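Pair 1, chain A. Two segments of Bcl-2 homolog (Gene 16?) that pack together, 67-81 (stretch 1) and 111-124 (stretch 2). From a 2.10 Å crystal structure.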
# COMPACT_ATOMS: atom_id res chain seq x y z
N ASN A 67 -15.30 -4.85 -0.10
CA ASN A 67 -15.37 -5.82 0.99
C ASN A 67 -14.05 -6.08 1.69
O ASN A 67 -13.83 -7.16 2.23
CB ASN A 67 -15.91 -7.15 0.49
CG ASN A 67 -16.94 -6.98 -0.61
OD1 ASN A 67 -17.71 -6.02 -0.61
ND2 ASN A 67 -16.95 -7.92 -1.57
N TRP A 68 -13.17 -5.08 1.66
CA TRP A 68 -11.85 -5.16 2.27
C TRP A 68 -11.95 -5.64 3.68
O TRP A 68 -11.08 -6.37 4.17
CB TRP A 68 -11.20 -3.79 2.26
CG TRP A 68 -11.75 -2.82 3.28
CD1 TRP A 68 -12.81 -1.94 3.12
CD2 TRP A 68 -11.23 -2.56 4.65
NE1 TRP A 68 -12.98 -1.19 4.25
CE2 TRP A 68 -12.07 -1.50 5.20
CE3 TRP A 68 -10.20 -3.07 5.41
CZ2 TRP A 68 -11.89 -1.00 6.48
CZ3 TRP A 68 -10.01 -2.56 6.69
CH2 TRP A 68 -10.83 -1.54 7.22
N LYS A 69 -13.00 -5.21 4.36
CA LYS A 69 -13.30 -5.68 5.71
C LYS A 69 -12.89 -7.14 6.08
O LYS A 69 -12.05 -7.33 6.98
CB LYS A 69 -14.76 -5.41 6.05
CG LYS A 69 -15.08 -3.93 6.34
CD LYS A 69 -14.43 -3.34 7.59
CE LYS A 69 -13.94 -4.36 8.63
NZ LYS A 69 -12.49 -4.67 8.37
N ARG A 70 -13.46 -8.13 5.37
CA ARG A 70 -13.16 -9.55 5.60
C ARG A 70 -12.11 -10.13 4.65
O ARG A 70 -11.44 -11.10 4.98
CB ARG A 70 -14.46 -10.38 5.53
CG ARG A 70 -14.36 -11.83 6.03
CD ARG A 70 -15.70 -12.49 6.46
NE ARG A 70 -15.62 -13.97 6.52
CZ ARG A 70 -16.55 -14.79 7.00
NH1 ARG A 70 -17.69 -14.34 7.50
NH2 ARG A 70 -16.35 -16.10 7.00
N ASP A 71 -11.94 -9.49 3.48
CA ASP A 71 -11.10 -10.00 2.39
C ASP A 71 -9.71 -9.40 2.26
O ASP A 71 -8.89 -9.91 1.46
CB ASP A 71 -11.79 -9.78 1.05
CG ASP A 71 -13.19 -10.39 0.98
OD1 ASP A 71 -13.58 -11.15 1.90
OD2 ASP A 71 -13.90 -10.09 -0.00
N LEU A 72 -9.43 -8.30 2.97
CA LEU A 72 -8.19 -7.59 2.72
C LEU A 72 -7.02 -8.52 2.93
O LEU A 72 -6.12 -8.57 2.11
CB LEU A 72 -8.02 -6.29 3.54
CG LEU A 72 -7.04 -5.27 2.91
CD1 LEU A 72 -7.14 -5.18 1.38
CD2 LEU A 72 -7.21 -3.89 3.49
N SER A 73 -7.05 -9.30 4.00
CA SER A 73 -5.89 -10.14 4.32
C SER A 73 -5.72 -11.29 3.31
O SER A 73 -4.61 -11.85 3.11
CB SER A 73 -5.97 -10.66 5.76
OG SER A 73 -7.30 -11.03 6.11
N LYS A 74 -6.82 -11.60 2.63
CA LYS A 74 -6.85 -12.66 1.61
C LYS A 74 -6.17 -12.06 0.34
O LYS A 74 -5.16 -12.61 -0.15
CB LYS A 74 -8.30 -13.12 1.39
CG LYS A 74 -8.56 -14.63 1.25
CD LYS A 74 -8.51 -15.36 2.58
CE LYS A 74 -9.34 -16.65 2.49
NZ LYS A 74 -9.11 -17.75 3.49
N LEU A 75 -6.66 -10.90 -0.12
CA LEU A 75 -5.96 -10.18 -1.17
C LEU A 75 -4.47 -10.11 -0.88
O LEU A 75 -3.68 -10.50 -1.74
CB LEU A 75 -6.49 -8.77 -1.41
CG LEU A 75 -5.76 -7.98 -2.55
CD1 LEU A 75 -5.77 -8.71 -3.90
CD2 LEU A 75 -6.45 -6.66 -2.66
N PHE A 76 -4.10 -9.70 0.36
CA PHE A 76 -2.66 -9.46 0.65
C PHE A 76 -1.90 -10.74 0.50
O PHE A 76 -0.82 -10.77 -0.10
CB PHE A 76 -2.37 -8.81 2.02
CG PHE A 76 -2.76 -7.35 2.14
CD1 PHE A 76 -2.79 -6.46 1.01
CD2 PHE A 76 -3.06 -6.83 3.38
CE1 PHE A 76 -3.12 -5.08 1.18
CE2 PHE A 76 -3.42 -5.49 3.54
CZ PHE A 76 -3.43 -4.61 2.45
N THR A 77 -2.45 -11.83 1.06
CA THR A 77 -1.75 -13.11 0.96
C THR A 77 -1.58 -13.61 -0.51
O THR A 77 -0.49 -14.08 -0.86
CB THR A 77 -2.31 -14.19 1.97
OG1 THR A 77 -3.74 -14.18 1.94
CG2 THR A 77 -1.82 -13.90 3.45
N SER A 78 -2.61 -13.49 -1.37
CA SER A 78 -2.41 -13.88 -2.81
C SER A 78 -1.36 -13.05 -3.48
O SER A 78 -0.46 -13.56 -4.14
CB SER A 78 -3.69 -13.99 -3.67
OG SER A 78 -4.53 -12.84 -3.64
N LEU A 79 -1.41 -11.74 -3.20
CA LEU A 79 -0.44 -10.83 -3.74
C LEU A 79 1.04 -11.24 -3.42
O LEU A 79 1.96 -10.86 -4.17
CB LEU A 79 -0.83 -9.43 -3.25
CG LEU A 79 -0.10 -8.18 -3.60
CD1 LEU A 79 -0.18 -8.05 -5.11
CD2 LEU A 79 -0.76 -6.99 -2.85
N PHE A 80 1.29 -12.02 -2.35
CA PHE A 80 2.71 -12.41 -2.07
C PHE A 80 3.00 -13.93 -2.19
O PHE A 80 4.16 -14.41 -1.94
CB PHE A 80 3.19 -11.81 -0.75
CG PHE A 80 3.26 -10.27 -0.76
CD1 PHE A 80 4.35 -9.62 -1.30
CD2 PHE A 80 2.23 -9.50 -0.24
CE1 PHE A 80 4.43 -8.23 -1.31
CE2 PHE A 80 2.31 -8.09 -0.22
CZ PHE A 80 3.41 -7.46 -0.77
N VAL A 81 1.97 -14.69 -2.59
CA VAL A 81 2.08 -16.17 -2.63
C VAL A 81 3.24 -16.56 -3.49
O VAL A 81 4.26 -17.06 -2.98
CB VAL A 81 0.89 -16.89 -3.27
CG1 VAL A 81 0.85 -18.33 -2.77
CG2 VAL A 81 -0.41 -16.21 -2.95
N GLU A 111 -12.02 4.93 12.99
CA GLU A 111 -11.63 3.69 13.63
C GLU A 111 -11.30 2.60 12.63
O GLU A 111 -10.51 1.74 12.95
CB GLU A 111 -12.75 3.21 14.55
CG GLU A 111 -13.18 4.27 15.58
CD GLU A 111 -12.11 4.58 16.65
OE1 GLU A 111 -11.76 3.63 17.41
OE2 GLU A 111 -11.62 5.75 16.75
N ASP A 112 -11.95 2.63 11.47
CA ASP A 112 -11.65 1.74 10.35
C ASP A 112 -10.29 2.04 9.72
O ASP A 112 -9.62 1.11 9.28
CB ASP A 112 -12.67 1.88 9.24
CG ASP A 112 -13.93 1.13 9.52
OD1 ASP A 112 -13.93 0.32 10.48
OD2 ASP A 112 -14.91 1.35 8.78
N HIS A 113 -9.92 3.32 9.64
CA HIS A 113 -8.54 3.65 9.31
C HIS A 113 -7.55 2.96 10.18
O HIS A 113 -6.53 2.45 9.69
CB HIS A 113 -8.29 5.11 9.41
CG HIS A 113 -8.93 5.91 8.32
ND1 HIS A 113 -10.23 6.23 8.34
CD2 HIS A 113 -8.38 6.50 7.18
CE1 HIS A 113 -10.51 6.98 7.24
NE2 HIS A 113 -9.36 7.15 6.55
N GLU A 114 -7.84 2.93 11.48
CA GLU A 114 -6.97 2.29 12.48
C GLU A 114 -6.89 0.82 12.25
O GLU A 114 -5.87 0.23 12.43
CB GLU A 114 -7.41 2.63 13.92
CG GLU A 114 -6.87 4.01 14.37
CD GLU A 114 -7.54 4.60 15.63
OE1 GLU A 114 -8.62 4.11 16.08
OE2 GLU A 114 -7.00 5.60 16.18
N LEU A 115 -7.99 0.24 11.80
CA LEU A 115 -8.10 -1.19 11.46
C LEU A 115 -7.33 -1.52 10.17
O LEU A 115 -6.56 -2.50 10.08
CB LEU A 115 -9.57 -1.46 11.22
CG LEU A 115 -10.08 -2.81 11.62
CD1 LEU A 115 -10.12 -2.89 13.16
CD2 LEU A 115 -11.45 -2.91 10.94
N LEU A 116 -7.52 -0.68 9.17
CA LEU A 116 -6.68 -0.72 7.95
C LEU A 116 -5.17 -0.66 8.30
O LEU A 116 -4.37 -1.49 7.84
CB LEU A 116 -7.07 0.41 6.99
CG LEU A 116 -6.29 0.38 5.67
CD1 LEU A 116 -6.51 -0.94 4.91
CD2 LEU A 116 -6.67 1.63 4.88
N ASN A 117 -4.82 0.30 9.16
CA ASN A 117 -3.45 0.46 9.66
C ASN A 117 -2.89 -0.83 10.22
O ASN A 117 -1.85 -1.29 9.76
CB ASN A 117 -3.39 1.58 10.66
CG ASN A 117 -1.94 2.06 10.97
OD1 ASN A 117 -0.95 1.50 10.56
ND2 ASN A 117 -1.85 3.10 11.73
N ASP A 118 -3.63 -1.44 11.19
CA ASP A 118 -3.23 -2.62 11.92
C ASP A 118 -2.98 -3.77 11.01
O ASP A 118 -1.92 -4.42 11.06
CB ASP A 118 -4.32 -3.06 12.93
CG ASP A 118 -4.39 -2.14 14.13
OD1 ASP A 118 -3.58 -1.19 14.17
OD2 ASP A 118 -5.24 -2.38 15.03
N CYS A 119 -4.01 -4.06 10.22
CA CYS A 119 -3.95 -5.09 9.20
C CYS A 119 -2.70 -4.91 8.31
O CYS A 119 -1.83 -5.86 8.22
CB CYS A 119 -5.22 -5.05 8.34
SG CYS A 119 -5.14 -6.12 6.86
N MET A 120 -2.54 -3.70 7.72
CA MET A 120 -1.36 -3.49 6.83
C MET A 120 -0.09 -3.62 7.62
O MET A 120 0.86 -4.24 7.14
CB MET A 120 -1.39 -2.15 6.08
CG MET A 120 -2.43 -2.11 4.98
SD MET A 120 -2.46 -0.47 4.19
CE MET A 120 -0.89 -0.57 3.31
N THR A 121 -0.06 -3.05 8.82
CA THR A 121 1.13 -3.09 9.66
C THR A 121 1.43 -4.51 10.14
O THR A 121 2.59 -4.90 10.28
CB THR A 121 0.99 -2.17 10.89
OG1 THR A 121 0.72 -0.83 10.45
CG2 THR A 121 2.26 -2.19 11.72
N HIS A 122 0.37 -5.28 10.40
CA HIS A 122 0.52 -6.64 10.88
C HIS A 122 0.96 -7.57 9.78
O HIS A 122 1.60 -8.61 10.04
CB HIS A 122 -0.78 -7.14 11.49
CG HIS A 122 -1.18 -6.40 12.75
ND1 HIS A 122 -2.45 -6.35 13.19
CD2 HIS A 122 -0.42 -5.68 13.66
CE1 HIS A 122 -2.51 -5.63 14.32
NE2 HIS A 122 -1.26 -5.22 14.61
N PHE A 123 0.62 -7.22 8.54
CA PHE A 123 0.96 -8.02 7.43
C PHE A 123 2.36 -7.67 6.98
O PHE A 123 3.15 -8.57 6.72
CB PHE A 123 -0.06 -7.84 6.30
CG PHE A 123 0.17 -8.77 5.16
CD1 PHE A 123 1.25 -8.55 4.30
CD2 PHE A 123 -0.63 -9.92 4.98
CE1 PHE A 123 1.54 -9.43 3.25
CE2 PHE A 123 -0.38 -10.78 3.92
CZ PHE A 123 0.70 -10.54 3.04
N PHE A 124 2.67 -6.37 6.87
CA PHE A 124 4.00 -5.96 6.42
C PHE A 124 5.04 -6.63 7.36
O PHE A 124 6.00 -7.26 6.89
CB PHE A 124 4.12 -4.44 6.52
CG PHE A 124 5.33 -3.87 5.90
CD1 PHE A 124 6.54 -3.83 6.56
CD2 PHE A 124 5.25 -3.32 4.60
CE1 PHE A 124 7.66 -3.25 5.98
CE2 PHE A 124 6.34 -2.77 3.99
CZ PHE A 124 7.54 -2.71 4.68

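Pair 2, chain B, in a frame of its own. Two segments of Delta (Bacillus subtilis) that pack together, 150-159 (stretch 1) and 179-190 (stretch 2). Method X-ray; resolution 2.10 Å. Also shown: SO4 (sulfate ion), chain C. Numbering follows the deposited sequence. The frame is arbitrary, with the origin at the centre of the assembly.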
# COMPACT_ATOMS: atom_id res chain seq x y z
N GLU B 150 -6.46 6.63 -10.87
CA GLU B 150 -7.14 5.45 -10.34
C GLU B 150 -7.39 5.63 -8.85
O GLU B 150 -8.41 5.18 -8.32
CB GLU B 150 -6.29 4.20 -10.58
CG GLU B 150 -6.18 3.80 -12.05
CD GLU B 150 -5.08 2.78 -12.31
OE1 GLU B 150 -4.02 2.84 -11.65
OE2 GLU B 150 -5.28 1.92 -13.20
N THR B 151 -6.46 6.30 -8.18
CA THR B 151 -6.56 6.51 -6.74
C THR B 151 -7.74 7.41 -6.41
O THR B 151 -8.44 7.18 -5.42
CB THR B 151 -5.23 7.05 -6.15
OG1 THR B 151 -4.18 6.13 -6.44
CG2 THR B 151 -5.34 7.19 -4.65
N THR B 152 -8.00 8.41 -7.24
CA THR B 152 -9.19 9.24 -7.09
C THR B 152 -10.50 8.44 -7.24
O THR B 152 -11.40 8.56 -6.41
CB THR B 152 -9.17 10.42 -8.08
OG1 THR B 152 -8.03 11.23 -7.80
CG2 THR B 152 -10.43 11.27 -7.92
N ASP B 153 -10.62 7.63 -8.28
CA ASP B 153 -11.82 6.80 -8.44
C ASP B 153 -12.00 5.85 -7.26
O ASP B 153 -13.10 5.65 -6.75
CB ASP B 153 -11.80 6.01 -9.76
CG ASP B 153 -11.81 6.90 -10.98
OD1 ASP B 153 -12.03 8.12 -10.83
OD2 ASP B 153 -11.60 6.37 -12.10
N PHE B 154 -10.91 5.23 -6.82
CA PHE B 154 -10.98 4.38 -5.65
C PHE B 154 -11.57 5.11 -4.44
O PHE B 154 -12.41 4.57 -3.73
CB PHE B 154 -9.59 3.84 -5.31
CG PHE B 154 -9.51 3.25 -3.93
CD1 PHE B 154 -9.77 1.92 -3.73
CD2 PHE B 154 -9.14 4.04 -2.85
CE1 PHE B 154 -9.69 1.37 -2.46
CE2 PHE B 154 -9.05 3.50 -1.58
CZ PHE B 154 -9.33 2.16 -1.39
N THR B 155 -11.11 6.34 -4.22
CA THR B 155 -11.59 7.18 -3.12
C THR B 155 -13.08 7.50 -3.26
O THR B 155 -13.84 7.42 -2.30
CB THR B 155 -10.80 8.50 -3.06
OG1 THR B 155 -9.40 8.21 -3.00
CG2 THR B 155 -11.18 9.34 -1.84
N VAL B 156 -13.49 7.86 -4.47
CA VAL B 156 -14.89 8.15 -4.73
C VAL B 156 -15.77 6.93 -4.46
O VAL B 156 -16.83 7.04 -3.83
CB VAL B 156 -15.09 8.66 -6.17
CG1 VAL B 156 -16.58 8.63 -6.57
CG2 VAL B 156 -14.51 10.08 -6.30
N ASN B 157 -15.33 5.77 -4.92
CA ASN B 157 -16.10 4.55 -4.74
C ASN B 157 -16.08 4.12 -3.29
O ASN B 157 -17.02 3.52 -2.81
CB ASN B 157 -15.57 3.43 -5.62
CG ASN B 157 -15.93 3.62 -7.07
OD1 ASN B 157 -17.04 4.07 -7.39
ND2 ASN B 157 -15.00 3.30 -7.97
N LEU B 158 -14.99 4.43 -2.59
CA LEU B 158 -14.87 4.04 -1.20
C LEU B 158 -15.96 4.72 -0.36
O LEU B 158 -16.61 4.07 0.46
CB LEU B 158 -13.48 4.37 -0.66
CG LEU B 158 -13.27 3.92 0.78
CD1 LEU B 158 -13.58 2.45 0.90
CD2 LEU B 158 -11.85 4.22 1.27
N ALA B 159 -16.16 6.02 -0.57
CA ALA B 159 -17.23 6.75 0.12
C ALA B 159 -18.59 6.07 -0.04
O ALA B 159 -19.37 5.98 0.91
CB ALA B 159 -17.28 8.23 -0.38
N ASN B 179 -0.70 11.81 0.37
CA ASN B 179 0.33 11.34 -0.55
C ASN B 179 -0.04 10.01 -1.20
O ASN B 179 0.84 9.18 -1.43
CB ASN B 179 1.68 11.17 0.16
CG ASN B 179 2.87 11.50 -0.74
OD1 ASN B 179 2.78 12.36 -1.61
ND2 ASN B 179 3.99 10.81 -0.53
N GLY B 180 -1.32 9.80 -1.47
CA GLY B 180 -1.74 8.64 -2.22
C GLY B 180 -1.82 7.29 -1.51
O GLY B 180 -2.29 6.32 -2.09
N HIS B 181 -1.38 7.20 -0.25
CA HIS B 181 -1.47 5.92 0.48
C HIS B 181 -2.91 5.45 0.65
O HIS B 181 -3.75 6.17 1.21
CB HIS B 181 -0.82 6.05 1.85
CG HIS B 181 0.65 6.30 1.80
ND1 HIS B 181 1.57 5.29 1.64
CD2 HIS B 181 1.36 7.45 1.87
CE1 HIS B 181 2.79 5.80 1.63
NE2 HIS B 181 2.69 7.11 1.77
N LEU B 182 -3.22 4.24 0.17
CA LEU B 182 -4.59 3.74 0.22
C LEU B 182 -5.05 3.53 1.66
O LEU B 182 -6.20 3.81 1.99
CB LEU B 182 -4.78 2.45 -0.59
CG LEU B 182 -4.62 2.57 -2.12
CD1 LEU B 182 -5.15 1.34 -2.88
CD2 LEU B 182 -5.27 3.85 -2.64
N SER B 183 -4.15 3.05 2.50
CA SER B 183 -4.47 2.85 3.91
C SER B 183 -4.87 4.17 4.60
O SER B 183 -5.75 4.19 5.45
CB SER B 183 -3.27 2.23 4.63
OG SER B 183 -2.20 3.15 4.73
N SER B 184 -4.22 5.25 4.20
CA SER B 184 -4.52 6.58 4.72
C SER B 184 -5.82 7.11 4.15
O SER B 184 -6.62 7.71 4.87
CB SER B 184 -3.38 7.55 4.41
OG SER B 184 -2.16 7.06 4.92
N ILE B 185 -6.05 6.88 2.86
CA ILE B 185 -7.31 7.27 2.26
C ILE B 185 -8.48 6.54 2.94
O ILE B 185 -9.51 7.14 3.22
CB ILE B 185 -7.33 6.99 0.75
CG1 ILE B 185 -6.35 7.90 0.02
CG2 ILE B 185 -8.73 7.20 0.18
CD1 ILE B 185 -5.87 7.33 -1.31
N PHE B 186 -8.31 5.25 3.21
CA PHE B 186 -9.36 4.45 3.82
C PHE B 186 -9.65 5.01 5.21
O PHE B 186 -10.79 5.27 5.57
CB PHE B 186 -8.94 2.97 3.91
CG PHE B 186 -9.98 2.10 4.55
CD1 PHE B 186 -10.10 2.03 5.93
CD2 PHE B 186 -10.85 1.36 3.76
CE1 PHE B 186 -11.08 1.21 6.52
CE2 PHE B 186 -11.84 0.55 4.33
CZ PHE B 186 -11.96 0.48 5.72
N GLN B 187 -8.60 5.20 5.98
CA GLN B 187 -8.73 5.79 7.29
C GLN B 187 -9.43 7.16 7.28
O GLN B 187 -10.35 7.40 8.06
CB GLN B 187 -7.35 5.87 7.94
CG GLN B 187 -7.33 6.64 9.24
CD GLN B 187 -5.95 6.66 9.88
OE1 GLN B 187 -5.06 5.91 9.48
NE2 GLN B 187 -5.78 7.53 10.88
N GLU B 188 -9.00 8.06 6.40
CA GLU B 188 -9.55 9.42 6.39
C GLU B 188 -10.99 9.43 5.87
O GLU B 188 -11.81 10.21 6.35
CB GLU B 188 -8.67 10.37 5.57
CG GLU B 188 -7.24 10.52 6.08
CD GLU B 188 -7.16 11.01 7.54
OE1 GLU B 188 -8.11 11.64 8.04
OE2 GLU B 188 -6.12 10.77 8.19
N ILE B 189 -11.28 8.59 4.88
CA ILE B 189 -12.67 8.46 4.41
C ILE B 189 -13.60 7.99 5.54
O ILE B 189 -14.68 8.54 5.73
CB ILE B 189 -12.78 7.54 3.17
CG1 ILE B 189 -12.27 8.27 1.91
CG2 ILE B 189 -14.22 7.07 2.98
CD1 ILE B 189 -13.10 9.48 1.48
N GLN B 190 -13.18 7.01 6.33
CA GLN B 190 -14.00 6.56 7.48
C GLN B 190 -14.21 7.68 8.50
O GLN B 190 -15.30 7.82 9.08
CB GLN B 190 -13.36 5.36 8.18
CG GLN B 190 -13.23 4.09 7.31
CD GLN B 190 -14.57 3.56 6.79
OE1 GLN B 190 -15.65 3.92 7.26
NE2 GLN B 190 -14.49 2.68 5.80
S SO4 C . -0.22 1.82 1.98
O1 SO4 C . -1.56 1.65 1.40
O2 SO4 C . 0.59 2.63 1.06
O3 SO4 C . 0.38 0.50 2.17
O4 SO4 C . -0.29 2.51 3.27
O HOH W 1 -2.46 4.87 -4.69

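The sharpest difference lies at the matched positions F123(A) and I189(B). In pair 1 an aromatic ring fills the site and buries 109 Å² against the other helix; in pair 2 a branched aliphatic chain buries 68 Å². F123(A) receives F76(A) CB on one face, with that carbon 3.6 Å from the centroid of the F123(A) ring and 20° off its normal, a CH-pi contact. The F76(A) ring also turns its edge toward this face, with centroids 5.4 Å apart and planes at 57°. I189(B) offers no ring: its CB lies 3.9 Å from L158(B) CD2, and its CD1 lies 3.8 Å from T155(B) CG2.

The backbones that carry these contacts are alike. Fourteen central residues superpose with an RMSD of 0.8 Å. Each pair consists of two helices running in roughly the same direction, crossing at -22° with axes 10.7 Å apart in pair 1, and at -33° and 10.2 Å in pair 2. Neither interface contains a direct hydrogen bond between its stretches; the side-chain contacts are largely apolar, and the total surface buried, both sides summed, is 558 Å² in pair 1 and 464 Å² in pair 2.

Along the first helix, L72(A) matches F154(B) and F76(A) matches L158(B), so the aromatic and leucine positions are exchanged. Their side-chain centres nevertheless fall within 0.8 and 0.7 Å, and all four CA-to-CB bonds point toward the partner helix. Across from L72(A) and F154(B), L116(A) matches L182(B). L72(A) CD2 meets L116(A) CD1 at 3.3 Å, whereas L182(B) CD2 sits 4.3 Å from the F154(B) ring centroid, 30° off its normal.

One turn on, C119(A) and I185(B) superpose to 0.3 Å at CA. The sulfur approaches a ring edge, C119(A) SG lying 3.8 Å from F76(A) CE2; in pair 2 I185(B) CG2 lies 4.1 Å from F154(B) CE2, also near the plane of the ring. At the next position, M120(A) CG packs 3.7 Å from F76(A) CZ, while F186(B) CD2 lies 3.9 Å from L158(B) CD2. In this contact the ring thus belongs to the first helix in one pair and to the second in the other.

K69(A) and T151(B) also match. The lysine's CA-to-CB bond points sideways, but its end comes nearer, NZ reaching 3.3 Å from L115(A) CD2. The CA-to-CB bond of T151(B) points toward its partner, with CG2 3.4 Å from I185(B) CD1, and a water bridges the stretches by donating to T151(B) OG1 at 2.8 Å and to G180(B) O at 3.0 Å.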